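Local coordinates for protein beta-galacturonidase (Eisenbergiella tayi, PDB 6NCW) that probably hydrolyses beta-linked galacturonic acid from glycosides, as a family 2 glycoside hydrolase of a bacterium from the human gut, at residues A[375-380]-A[426-431]; A[307-312]-A[462-467]. All coordinates share one frame; numbering follows the deposited sequence.

Contact 1. Residues A[375-380]-A[426-431]; sequences ILNECA and SYNIYP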
ATOM      1  N   ILE A 375       8.248 -26.260  26.790  1.00 25.64           N
ATOM      2  CA  ILE A 375       7.311 -27.250  26.268  1.00 26.42           C
ATOM      3  C   ILE A 375       5.913 -26.648  26.158  1.00 25.30           C
ATOM      4  O   ILE A 375       5.569 -25.689  26.856  1.00 22.42           O
ATOM      5  CB  ILE A 375       7.259 -28.532  27.136  1.00 27.65           C
ATOM      6  CG1 ILE A 375       6.813 -28.216  28.570  1.00 24.16           C
ATOM      7  CG2 ILE A 375       8.585 -29.249  27.136  1.00 21.27           C
ATOM      8  CD1 ILE A 375       6.705 -29.466  29.447  1.00 23.97           C
ATOM      9  N   LEU A 376       5.119 -27.217  25.252  1.00 22.26           N
ATOM     10  CA  LEU A 376       3.656 -27.136  25.303  1.00 22.71           C
ATOM     11  C   LEU A 376       3.153 -25.704  25.490  1.00 22.12           C
ATOM     12  O   LEU A 376       2.351 -25.406  26.386  1.00 18.45           O
ATOM     13  CB  LEU A 376       3.117 -28.042  26.410  1.00 24.55           C
ATOM     14  CG  LEU A 376       3.463 -29.524  26.284  1.00 28.75           C
ATOM     15  CD1 LEU A 376       2.784 -30.285  27.422  1.00 25.79           C
ATOM     16  CD2 LEU A 376       3.079 -30.077  24.892  1.00 20.43           C
ATOM     17  N   ASN A 377       3.620 -24.817  24.611  1.00 20.43           N
ATOM     18  CA  ASN A 377       3.129 -23.447  24.564  1.00 19.89           C
ATOM     19  C   ASN A 377       1.603 -23.387  24.561  1.00 19.73           C
ATOM     20  O   ASN A 377       0.949 -23.944  23.676  1.00 20.14           O
ATOM     21  CB  ASN A 377       3.684 -22.744  23.323  1.00 19.11           C
ATOM     22  CG  ASN A 377       3.107 -21.353  23.155  1.00 22.77           C
ATOM     23  OD1 ASN A 377       3.593 -20.391  23.763  1.00 22.13           O
ATOM     24  ND2 ASN A 377       2.049 -21.237  22.340  1.00 19.17           N
ATOM     25  N   GLU A 378       1.046 -22.708  25.568  1.00 18.55           N
ATOM     26  CA  GLU A 378      -0.390 -22.456  25.689  1.00 21.13           C
ATOM     27  C   GLU A 378      -1.236 -23.732  25.583  1.00 23.29           C
ATOM     28  O   GLU A 378      -2.372 -23.700  25.107  1.00 20.36           O
ATOM     29  CB  GLU A 378      -0.853 -21.425  24.653  1.00 23.71           C
ATOM     30  CG  GLU A 378      -0.262 -20.035  24.885  1.00 24.68           C
ATOM     31  CD  GLU A 378      -1.020 -18.939  24.144  1.00 31.67           C
ATOM     32  OE1 GLU A 378      -1.918 -19.272  23.330  1.00 29.44           O
ATOM     33  OE2 GLU A 378      -0.713 -17.741  24.382  1.00 32.20           O
ATOM     34  N   CYS A 379      -0.720 -24.865  26.036  1.00 21.20           N
ATOM     35  CA  CYS A 379      -1.540 -26.069  26.067  1.00 24.52           C
ATOM     36  C   CYS A 379      -2.354 -26.094  27.368  1.00 26.55           C
ATOM     37  O   CYS A 379      -2.406 -25.104  28.112  1.00 25.84           O
ATOM     38  CB  CYS A 379      -0.661 -27.295  25.822  1.00 25.18           C
ATOM     39  SG  CYS A 379       0.034 -27.264  24.124  1.00 24.34           S
ATOM     40  N   ALA A 380      -3.048 -27.206  27.638  1.00 26.49           N
ATOM     41  CA  ALA A 380      -4.112 -27.205  28.656  1.00 30.11           C
ATOM     42  C   ALA A 380      -3.560 -27.490  30.061  1.00 28.14           C
ATOM     43  O   ALA A 380      -3.898 -28.483  30.711  1.00 30.64           O
ATOM     44  CB  ALA A 380      -5.202 -28.201  28.274  1.00 25.20           C
ATOM     45  N   SER A 426       6.593 -18.824  33.129  1.00 20.74           N
ATOM     46  CA  SER A 426       6.499 -17.969  31.950  1.00 21.69           C
ATOM     47  C   SER A 426       5.051 -17.781  31.536  1.00 21.11           C
ATOM     48  O   SER A 426       4.261 -18.730  31.556  1.00 19.24           O
ATOM     49  CB  SER A 426       7.296 -18.563  30.784  1.00 21.57           C
ATOM     50  OG  SER A 426       8.629 -18.767  31.183  1.00 22.49           O
ATOM     51  N   TYR A 427       4.707 -16.552  31.148  1.00 21.32           N
ATOM     52  CA  TYR A 427       3.339 -16.214  30.790  1.00 17.80           C
ATOM     53  C   TYR A 427       3.279 -15.395  29.507  1.00 20.35           C
ATOM     54  O   TYR A 427       4.105 -14.513  29.280  1.00 19.93           O
ATOM     55  CB  TYR A 427       2.670 -15.468  31.931  1.00 20.67           C
ATOM     56  CG  TYR A 427       1.833 -16.400  32.778  1.00 20.31           C
ATOM     57  CD1 TYR A 427       2.355 -17.018  33.916  1.00 23.75           C
ATOM     58  CD2 TYR A 427       0.533 -16.692  32.414  1.00 21.17           C
ATOM     59  CE1 TYR A 427       1.566 -17.895  34.687  1.00 23.06           C
ATOM     60  CE2 TYR A 427      -0.253 -17.552  33.165  1.00 24.67           C
ATOM     61  CZ  TYR A 427       0.256 -18.149  34.292  1.00 23.22           C
ATOM     62  OH  TYR A 427      -0.573 -18.999  35.000  1.00 24.69           O
ATOM     63  N   ASN A 428       2.328 -15.742  28.649  1.00 22.75           N
ATOM     64  CA  ASN A 428       1.954 -14.943  27.487  1.00 23.65           C
ATOM     65  C   ASN A 428       0.800 -14.027  27.882  1.00 21.30           C
ATOM     66  O   ASN A 428      -0.253 -14.508  28.321  1.00 23.93           O
ATOM     67  CB  ASN A 428       1.532 -15.847  26.330  1.00 17.93           C
ATOM     68  CG  ASN A 428       2.604 -16.850  25.961  1.00 21.14           C
ATOM     69  OD1 ASN A 428       3.778 -16.662  26.290  1.00 20.93           O
ATOM     70  ND2 ASN A 428       2.217 -17.914  25.260  1.00 18.93           N
ATOM     71  N   ILE A 429       0.989 -12.721  27.745  1.00 18.50           N
ATOM     72  CA  ILE A 429      -0.057 -11.762  28.112  1.00 25.76           C
ATOM     73  C   ILE A 429      -0.172 -10.715  27.018  1.00 19.72           C
ATOM     74  O   ILE A 429       0.837 -10.299  26.433  1.00 18.45           O
ATOM     75  CB  ILE A 429       0.203 -11.072  29.478  1.00 22.69           C
ATOM     76  CG1 ILE A 429       1.447 -10.193  29.426  1.00 18.93           C
ATOM     77  CG2 ILE A 429       0.273 -12.098  30.614  1.00 23.89           C
ATOM     78  CD1 ILE A 429       1.668  -9.350  30.698  1.00 17.79           C
ATOM     79  N   TYR A 430      -1.403 -10.266  26.754  1.00 16.69           N
ATOM     80  CA  TYR A 430      -1.634  -9.216  25.756  1.00 20.35           C
ATOM     81  C   TYR A 430      -2.506  -8.053  26.255  1.00 24.98           C
ATOM     82  O   TYR A 430      -3.462  -7.654  25.589  1.00 21.20           O
ATOM     83  CB  TYR A 430      -2.254  -9.845  24.520  1.00 23.28           C
ATOM     84  CG  TYR A 430      -1.320 -10.781  23.781  1.00 20.71           C
ATOM     85  CD1 TYR A 430      -1.250 -12.124  24.106  1.00 22.16           C
ATOM     86  CD2 TYR A 430      -0.514 -10.308  22.743  1.00 20.75           C
ATOM     87  CE1 TYR A 430      -0.412 -12.981  23.402  1.00 25.40           C
ATOM     88  CE2 TYR A 430       0.316 -11.150  22.042  1.00 19.18           C
ATOM     89  CZ  TYR A 430       0.367 -12.483  22.376  1.00 20.90           C
ATOM     90  OH  TYR A 430       1.204 -13.326  21.669  1.00 28.17           O
ATOM     91  N   PRO A 431      -2.180  -7.454  27.403  1.00 24.34           N
ATOM     92  CA  PRO A 431      -2.905  -6.237  27.803  1.00 24.90           C
ATOM     93  C   PRO A 431      -2.608  -5.121  26.817  1.00 24.59           C
ATOM     94  O   PRO A 431      -1.483  -4.998  26.312  1.00 23.85           O
ATOM     95  CB  PRO A 431      -2.341  -5.916  29.193  1.00 23.32           C
ATOM     96  CG  PRO A 431      -0.911  -6.512  29.124  1.00 20.70           C
ATOM     97  CD  PRO A 431      -1.121  -7.800  28.375  1.00 19.89           C
TER
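The two N-H groups of Asn428 ND2 each find an acceptor on the facing loop, one in Asn377 and one in Glu378. Asn377 OD1 takes the first at 3.2 Å from Asn428 ND2, with the donor tilted out of the Asn377 carbonyl plane. The second N-H goes to Glu378 OE2, 3.1 Å from Asn428 ND2, and runs straighter, at 165°; it arrives on the anti side of the carboxylate and somewhat out of its plane. Both acceptors lie in the amide plane of Asn428, so this flat group presents its nitrogen edge to the pair. What brings the acceptors together is a type II beta turn from Leu376 to Cys379, closed by Cys379 N to Leu376 O at 3.1 Å, with Asn377 and Glu378 at its centre. Asn377 holds CG opposite its backbone N (chi1 175°), while the Glu378 chain runs out extended to reach the same nitrogen.

Most of the remaining polar atoms have partners outside the two segments. Asn428 OD1 is hydrogen-bonded to Thr464 OG1, and Asn377 OD1 has a second donor in Arg309 NH2. Asn377 ND2 is hydrogen-bonded to the glycerol that Glu465 and His312 hold, and Glu378 OE2 to another glycerol; Glu378 OE1 makes a long, weak ion pair with Arg337.

The loop follows strand 370-374 of the TIM barrel, and Asn428 is on strand 425-428. Asn377 is among the residues that bind galacturonate, and an Asn-Glu pair after the fourth barrel strand is the usual position of the acid/base in related glycosidases, consistent with such a role for Glu378. With its oxygen held by Thr464, the Asn428 amide could not turn over without exchanging donor for acceptor, so the pattern fixes its nitrogen toward the two oxygens lining the pocket.

Contact 2. Residues A[307-312]-A[462-467]; sequences SIRTVH and LITEIG. With GOL (glycerol), chain G.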
ATOM      1  N   SER A 307      18.143 -12.080  22.726  1.00 19.50           N
ATOM      2  CA  SER A 307      17.610 -13.427  22.850  1.00 19.93           C
ATOM      3  C   SER A 307      16.469 -13.659  21.862  1.00 20.41           C
ATOM      4  O   SER A 307      15.754 -12.729  21.472  1.00 21.39           O
ATOM      5  CB  SER A 307      17.159 -13.686  24.288  1.00 18.66           C
ATOM      6  OG  SER A 307      16.785 -15.038  24.464  1.00 21.08           O
ATOM      7  N   ILE A 308      16.322 -14.915  21.452  1.00 20.22           N
ATOM      8  CA  ILE A 308      15.249 -15.349  20.569  1.00 21.50           C
ATOM      9  C   ILE A 308      14.572 -16.571  21.181  1.00 20.22           C
ATOM     10  O   ILE A 308      15.220 -17.402  21.825  1.00 20.19           O
ATOM     11  CB  ILE A 308      15.767 -15.663  19.152  1.00 19.14           C
ATOM     12  CG1 ILE A 308      16.133 -14.373  18.443  1.00 19.69           C
ATOM     13  CG2 ILE A 308      14.744 -16.455  18.347  1.00 22.26           C
ATOM     14  CD1 ILE A 308      16.933 -14.600  17.214  1.00 24.95           C
ATOM     15  N   ARG A 309      13.263 -16.659  20.990  1.00 16.99           N
ATOM     16  CA  ARG A 309      12.437 -17.772  21.416  1.00 19.69           C
ATOM     17  C   ARG A 309      11.873 -18.427  20.158  1.00 20.53           C
ATOM     18  O   ARG A 309      11.247 -17.749  19.331  1.00 18.83           O
ATOM     19  CB  ARG A 309      11.323 -17.266  22.350  1.00 18.90           C
ATOM     20  CG  ARG A 309      10.281 -18.298  22.668  1.00 20.43           C
ATOM     21  CD  ARG A 309       9.273 -17.897  23.738  1.00 18.81           C
ATOM     22  NE  ARG A 309       8.310 -18.995  23.780  1.00 23.85           N
ATOM     23  CZ  ARG A 309       6.998 -18.879  23.596  1.00 21.80           C
ATOM     24  NH1 ARG A 309       6.432 -17.681  23.453  1.00 19.61           N
ATOM     25  NH2 ARG A 309       6.249 -19.978  23.589  1.00 20.19           N
ATOM     26  N   THR A 310      12.098 -19.737  20.010  1.00 17.82           N
ATOM     27  CA  THR A 310      11.746 -20.487  18.795  1.00 16.97           C
ATOM     28  C   THR A 310      10.263 -20.900  18.807  1.00 21.23           C
ATOM     29  O   THR A 310       9.901 -22.075  18.934  1.00 20.80           O
ATOM     30  CB  THR A 310      12.642 -21.721  18.667  1.00 19.90           C
ATOM     31  OG1 THR A 310      12.362 -22.634  19.736  1.00 19.89           O
ATOM     32  CG2 THR A 310      14.124 -21.366  18.746  1.00 17.96           C
ATOM     33  N   VAL A 311       9.378 -19.916  18.634  1.00 18.36           N
ATOM     34  CA  VAL A 311       7.949 -20.236  18.536  1.00 20.29           C
ATOM     35  C   VAL A 311       7.659 -20.967  17.226  1.00 17.77           C
ATOM     36  O   VAL A 311       8.088 -20.527  16.153  1.00 19.97           O
ATOM     37  CB  VAL A 311       7.101 -18.959  18.639  1.00 16.40           C
ATOM     38  CG1 VAL A 311       7.247 -18.344  20.039  1.00 21.08           C
ATOM     39  CG2 VAL A 311       7.496 -17.932  17.534  1.00 16.75           C
ATOM     40  N   HIS A 312       6.942 -22.100  17.294  1.00 18.40           N
ATOM     41  CA  HIS A 312       6.704 -22.934  18.491  1.00 17.14           C
ATOM     42  C   HIS A 312       7.202 -24.348  18.162  1.00 20.25           C
ATOM     43  O   HIS A 312       6.427 -25.311  18.137  1.00 19.53           O
ATOM     44  CB  HIS A 312       5.229 -22.995  18.876  1.00 16.66           C
ATOM     45  CG  HIS A 312       4.649 -21.667  19.259  1.00 18.74           C
ATOM     46  ND1 HIS A 312       5.004 -21.007  20.414  1.00 19.21           N
ATOM     47  CD2 HIS A 312       3.740 -20.876  18.641  1.00 20.36           C
ATOM     48  CE1 HIS A 312       4.326 -19.873  20.500  1.00 22.85           C
ATOM     49  NE2 HIS A 312       3.549 -19.771  19.439  1.00 18.61           N
ATOM     50  N   LEU A 462       9.322 -14.911  33.496  1.00 24.58           N
ATOM     51  CA  LEU A 462       9.487 -14.298  32.180  1.00 22.55           C
ATOM     52  C   LEU A 462       8.119 -14.028  31.566  1.00 19.59           C
ATOM     53  O   LEU A 462       7.188 -14.815  31.760  1.00 20.09           O
ATOM     54  CB  LEU A 462      10.294 -15.210  31.234  1.00 20.61           C
ATOM     55  CG  LEU A 462      11.799 -15.348  31.440  1.00 25.72           C
ATOM     56  CD1 LEU A 462      12.352 -16.467  30.581  1.00 20.61           C
ATOM     57  CD2 LEU A 462      12.493 -14.014  31.135  1.00 20.34           C
ATOM     58  N   ILE A 463       7.995 -12.910  30.849  1.00 18.49           N
ATOM     59  CA  ILE A 463       6.899 -12.689  29.904  1.00 15.15           C
ATOM     60  C   ILE A 463       7.347 -13.254  28.556  1.00 21.27           C
ATOM     61  O   ILE A 463       8.208 -12.678  27.882  1.00 18.23           O
ATOM     62  CB  ILE A 463       6.537 -11.203  29.774  1.00 19.03           C
ATOM     63  CG1 ILE A 463       6.027 -10.636  31.108  1.00 18.68           C
ATOM     64  CG2 ILE A 463       5.493 -11.008  28.651  1.00 16.11           C
ATOM     65  CD1 ILE A 463       4.869 -11.423  31.689  1.00 23.09           C
ATOM     66  N   THR A 464       6.783 -14.391  28.163  1.00 18.73           N
ATOM     67  CA  THR A 464       7.242 -15.060  26.955  1.00 18.49           C
ATOM     68  C   THR A 464       6.514 -14.588  25.704  1.00 21.46           C
ATOM     69  O   THR A 464       6.953 -14.930  24.598  1.00 19.13           O
ATOM     70  CB  THR A 464       7.111 -16.587  27.099  1.00 16.39           C
ATOM     71  OG1 THR A 464       5.932 -16.917  27.848  1.00 20.40           O
ATOM     72  CG2 THR A 464       8.345 -17.131  27.799  1.00 19.36           C
ATOM     73  N   GLU A 465       5.444 -13.800  25.857  1.00 18.91           N
ATOM     74  CA  GLU A 465       4.765 -13.110  24.756  1.00 22.62           C
ATOM     75  C   GLU A 465       4.120 -11.845  25.294  1.00 17.82           C
ATOM     76  O   GLU A 465       3.429 -11.907  26.308  1.00 18.88           O
ATOM     77  CB  GLU A 465       3.671 -13.979  24.105  1.00 18.96           C
ATOM     78  CG  GLU A 465       4.210 -15.076  23.205  1.00 22.40           C
ATOM     79  CD  GLU A 465       3.139 -16.038  22.702  1.00 24.89           C
ATOM     80  OE1 GLU A 465       3.511 -17.212  22.467  1.00 23.77           O
ATOM     81  OE2 GLU A 465       1.953 -15.635  22.542  1.00 25.22           O
ATOM     82  N   ILE A 466       4.382 -10.716  24.635  1.00 16.30           N
ATOM     83  CA  ILE A 466       3.577  -9.503  24.734  1.00 19.30           C
ATOM     84  C   ILE A 466       3.733  -8.742  23.417  1.00 16.59           C
ATOM     85  O   ILE A 466       4.800  -8.762  22.797  1.00 17.93           O
ATOM     86  CB  ILE A 466       4.006  -8.649  25.960  1.00 19.96           C
ATOM     87  CG1 ILE A 466       2.981  -7.557  26.279  1.00 16.30           C
ATOM     88  CG2 ILE A 466       5.385  -8.030  25.739  1.00 15.87           C
ATOM     89  CD1 ILE A 466       3.087  -7.053  27.738  1.00 18.21           C
ATOM     90  N   GLY A 467       2.673  -8.066  22.978  1.00 18.09           N
ATOM     91  CA  GLY A 467       2.764  -7.310  21.739  1.00 16.88           C
ATOM     92  C   GLY A 467       1.400  -6.873  21.228  1.00 20.33           C
ATOM     93  O   GLY A 467       0.406  -6.865  21.966  1.00 16.53           O
TER
HETATM   94  C1  GOL G 603       0.311 -17.992  21.061  1.00 24.70           C
HETATM   95  O1  GOL G 603       1.264 -18.565  21.905  1.00 24.23           O
HETATM   96  C2  GOL G 603       1.026 -17.470  19.771  1.00 22.91           C
HETATM   97  O2  GOL G 603       1.208 -18.466  18.832  1.00 22.45           O
HETATM   98  C3  GOL G 603       0.078 -16.395  19.182  1.00 24.83           C
HETATM   99  O3  GOL G 603      -1.080 -17.052  18.669  1.00 21.59           O
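Arg309 NH1 meets Glu465 OE1 in a salt bridge of 3.1 Å, nearly straight at 163°. The carboxylate uses the anti lone pair of OE1, the one turned away from OE2, and the two flat groups are almost coplanar, 20° apart. Arg309 NH1 also reaches Thr464 O at 3.0 Å, a more bent bond that comes from above the carbonyl plane. Next to them, a glycerol gives its hydroxyl O1 to Glu465 OE1 at 2.7 Å, and its O2 shares a hydrogen bond with His312 NE2, again 2.7 Å. The imidazole faces Glu465 with its edge: His312 CE1 lies 3.4 Å from Glu465 OE1.

Strands 307-309 and 461-466 are the second and seventh of the TIM barrel and are not neighbours in its wall, so these side chains meet at the C-terminal mouth, over the barrel interior. Arg309 spans the distance with a fully extended chain from CG to NE, its CG trans to the backbone N. Glu465 and His312 both bind galacturonate, and the end of the seventh strand is where related glycosidases carry their nucleophile, which makes that role probable for Glu465.

Val311 lies against the faces of both flat groups of its own segment: its CG1 packs 3.5 Å above the guanidinium plane of Arg309, and its CB lies over the face of the His312 ring. Thr464 CB covers the opposite face of the guanidinium. The cis peptide before His312 helps set the path of the chain that turns the imidazole into the pocket. Farther out, Glu333 reaches both residues, through a salt bridge from OE2 to Arg309 NH2 and a hydrogen bond from OE1 to His312 ND1; Arg309 NH2 also bonds to Asn377 OD1, and Tyr430 OH bonds to Glu465 OE2.

Running from the N terminus, the chain passes the two beta-sandwich-like parts, enters the TIM barrel and reaches 307-312, which contact 2 joins to 462-467 some 150 residues later. Within the loop so closed, 375-380 meets 426-431, making contact 1 a shorter loop nested wholly inside the longer one. The second segments lie on neighbouring parallel strands, 425-428 and 461-466, and the centres of the contacts are about 9 Å apart. The first segments touch as well: Asn377 ND2 packs against His312 CE1 at 3.2 Å. Together they tie the second, sixth and seventh strands and the loop after the fourth round the sugar pocket.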